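Putative methyltransferase (Porphyromonas gingivalis, PDB 3LL7) is a putative methyltransferase that probably transfers methyl groups to a substrate not yet established. Local coordinates at residues 290-298 with 337-345. Sequence-based numbering, arbitrary orientation.
Sequences IDKYVYEPH and GRTFVLEEI
Glu296 OE1 takes two N-H groups of Arg338: NH2 at 2.7 Å, on the syn lone pair of OE1, and NE at 3.2 Å, a weak bond. The two side chains leave a hydrogen-bonded antiparallel pair side by side, on one face of the sheet. Their carboxylate and guanidinium planes are nearly coplanar, 26° apart. Glu296 is long enough, with CG anti to the backbone N (chi1 -172°) and extended beyond, to carry its buried charge to the arginine; OE2 forms a second salt bridge, to Arg368 NE. The flat guanidinium also suits its neighbour Phe340, whose CZ sits 3.7 Å above the centre of one face, while the ring's edge reaches Glu296 CB. On the other face of the sheet, Thr339 turns its methyl CG2 to Tyr295 CE1 at 3.4 Å, and the phenol OH bonds to Glu332 N. Beyond the paired strands, Ile290 CG2 packs on Leu342 CD2 at 3.5 Å and on Ile345 CD1, an apolar cluster. A water donates to both Lys292 O and Leu342 O, beside the nearly straight bond from Leu342 N to Lys292 O. Gly337 CA lies 3.2 Å from Glu296 O in a CA-H...O contact, with a positive phi (152°) that suits glycine. This antiparallel pairing lies inside a seven-stranded mixed sheet, joining strand 293-297 of the ferredoxin-like family region to the first strand of the THUMP-like one.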
# COMPACT_ATOMS: atom_id res chain seq x y z
N ILE A 290 5.30 29.41 16.35
CA ILE A 290 5.91 28.09 16.32
C ILE A 290 6.48 27.77 17.68
O ILE A 290 6.93 28.66 18.40
CB ILE A 290 7.00 28.01 15.17
CG1 ILE A 290 7.25 26.55 14.70
CG2 ILE A 290 8.30 28.66 15.59
CD1 ILE A 290 6.02 25.89 14.01
N ASP A 291 6.46 26.49 18.04
CA ASP A 291 7.05 26.04 19.29
C ASP A 291 8.34 25.24 18.99
O ASP A 291 8.78 25.13 17.84
CB ASP A 291 6.05 25.20 20.12
CG ASP A 291 4.99 26.03 20.83
OD1 ASP A 291 5.32 27.09 21.37
OD2 ASP A 291 3.81 25.57 20.92
N LYS A 292 8.91 24.68 20.04
CA LYS A 292 10.22 24.03 19.96
C LYS A 292 10.23 22.81 19.07
O LYS A 292 11.19 22.58 18.34
CB LYS A 292 10.63 23.56 21.37
CG LYS A 292 12.04 22.98 21.43
CD LYS A 292 12.47 22.67 22.88
CE LYS A 292 13.87 22.09 22.88
NZ LYS A 292 14.02 21.13 24.01
N TYR A 293 9.20 21.98 19.20
CA TYR A 293 9.09 20.76 18.38
C TYR A 293 8.10 20.91 17.24
O TYR A 293 7.04 21.54 17.37
CB TYR A 293 8.76 19.55 19.30
CG TYR A 293 9.88 19.29 20.29
CD1 TYR A 293 11.03 18.63 19.88
CD2 TYR A 293 9.79 19.71 21.63
CE1 TYR A 293 12.10 18.39 20.78
CE2 TYR A 293 10.86 19.48 22.55
CZ TYR A 293 11.99 18.81 22.11
OH TYR A 293 13.04 18.57 22.97
N VAL A 294 8.48 20.35 16.09
CA VAL A 294 7.65 20.37 14.91
C VAL A 294 7.40 18.96 14.41
O VAL A 294 8.32 18.15 14.34
CB VAL A 294 8.25 21.31 13.81
CG1 VAL A 294 7.40 21.29 12.57
CG2 VAL A 294 8.31 22.73 14.35
N TYR A 295 6.14 18.67 14.08
CA TYR A 295 5.71 17.30 13.76
C TYR A 295 5.04 17.22 12.40
O TYR A 295 4.10 17.97 12.12
CB TYR A 295 4.70 16.83 14.78
CG TYR A 295 5.22 16.88 16.21
CD1 TYR A 295 5.87 15.79 16.76
CD2 TYR A 295 5.06 18.05 17.00
CE1 TYR A 295 6.35 15.84 18.10
CE2 TYR A 295 5.52 18.11 18.29
CZ TYR A 295 6.15 17.01 18.85
OH TYR A 295 6.61 17.08 20.15
N GLU A 296 5.52 16.29 11.58
CA GLU A 296 4.94 16.10 10.22
C GLU A 296 4.33 14.70 10.10
O GLU A 296 5.07 13.71 10.15
CB GLU A 296 6.01 16.26 9.11
CG GLU A 296 5.39 16.27 7.69
CD GLU A 296 6.44 16.38 6.57
OE1 GLU A 296 7.62 16.08 6.80
OE2 GLU A 296 6.07 16.78 5.44
N PRO A 297 3.00 14.61 9.91
CA PRO A 297 2.33 13.29 9.92
C PRO A 297 2.66 12.49 8.65
O PRO A 297 2.88 13.08 7.56
CB PRO A 297 0.83 13.65 9.94
CG PRO A 297 0.77 14.96 9.26
CD PRO A 297 2.04 15.71 9.78
N HIS A 298 2.68 11.17 8.81
CA HIS A 298 2.96 10.27 7.67
C HIS A 298 1.80 10.23 6.67
O HIS A 298 0.71 10.74 6.92
CB HIS A 298 3.41 8.89 8.13
CG HIS A 298 2.42 8.14 8.96
ND1 HIS A 298 1.17 7.78 8.50
CD2 HIS A 298 2.53 7.62 10.20
CE1 HIS A 298 0.54 7.09 9.44
NE2 HIS A 298 1.35 6.97 10.48
N GLY A 337 4.96 10.02 12.38
CA GLY A 337 5.52 10.74 11.25
C GLY A 337 6.90 11.16 11.64
O GLY A 337 7.63 10.39 12.27
N ARG A 338 7.29 12.37 11.25
CA ARG A 338 8.65 12.82 11.51
C ARG A 338 8.57 13.88 12.60
O ARG A 338 7.63 14.65 12.63
CB ARG A 338 9.24 13.44 10.25
CG ARG A 338 9.46 12.40 9.19
CD ARG A 338 10.38 12.85 8.17
NE ARG A 338 9.79 13.85 7.30
CZ ARG A 338 10.49 14.46 6.36
NH1 ARG A 338 11.78 14.15 6.19
NH2 ARG A 338 9.92 15.38 5.58
N THR A 339 9.55 13.89 13.49
CA THR A 339 9.64 14.91 14.52
C THR A 339 10.94 15.71 14.37
O THR A 339 12.01 15.15 14.16
CB THR A 339 9.62 14.30 15.95
OG1 THR A 339 8.47 13.45 16.06
CG2 THR A 339 9.54 15.41 17.00
N PHE A 340 10.81 17.03 14.50
CA PHE A 340 11.91 17.96 14.29
C PHE A 340 12.04 18.90 15.48
O PHE A 340 11.07 19.17 16.19
CB PHE A 340 11.67 18.85 13.06
CG PHE A 340 11.45 18.10 11.76
CD1 PHE A 340 12.53 17.82 10.92
CD2 PHE A 340 10.16 17.75 11.35
CE1 PHE A 340 12.34 17.17 9.68
CE2 PHE A 340 9.94 17.12 10.10
CZ PHE A 340 11.02 16.81 9.27
N VAL A 341 13.24 19.43 15.63
CA VAL A 341 13.47 20.57 16.51
C VAL A 341 13.56 21.80 15.67
O VAL A 341 14.28 21.84 14.66
CB VAL A 341 14.78 20.45 17.27
CG1 VAL A 341 14.94 21.69 18.19
CG2 VAL A 341 14.79 19.15 18.08
N LEU A 342 12.81 22.81 16.07
CA LEU A 342 12.79 24.10 15.35
C LEU A 342 14.12 24.85 15.61
O LEU A 342 14.49 25.06 16.76
CB LEU A 342 11.64 24.97 15.85
CG LEU A 342 11.71 26.24 14.98
CD1 LEU A 342 10.90 26.23 13.65
CD2 LEU A 342 11.63 27.54 15.73
N GLU A 343 14.81 25.25 14.54
CA GLU A 343 16.07 26.05 14.68
C GLU A 343 15.85 27.52 14.36
O GLU A 343 16.32 28.40 15.09
CB GLU A 343 17.20 25.50 13.81
CG GLU A 343 17.56 24.08 14.18
CD GLU A 343 18.90 23.60 13.63
OE1 GLU A 343 19.38 24.12 12.58
OE2 GLU A 343 19.46 22.67 14.25
N GLU A 344 15.17 27.79 13.24
CA GLU A 344 14.80 29.16 12.82
C GLU A 344 13.43 29.20 12.19
O GLU A 344 12.99 28.24 11.52
CB GLU A 344 15.80 29.75 11.81
CG GLU A 344 17.28 29.78 12.22
CD GLU A 344 17.58 30.72 13.40
OE1 GLU A 344 16.85 31.72 13.63
OE2 GLU A 344 18.57 30.45 14.11
N ILE A 345 12.76 30.34 12.34
CA ILE A 345 11.52 30.62 11.61
C ILE A 345 11.71 31.94 10.87
O ILE A 345 12.11 32.98 11.47
CB ILE A 345 10.23 30.59 12.49
CG1 ILE A 345 8.99 31.01 11.67
CG2 ILE A 345 10.40 31.46 13.75
CD1 ILE A 345 7.60 30.60 12.31
O HOH W 1 13.37 24.47 19.18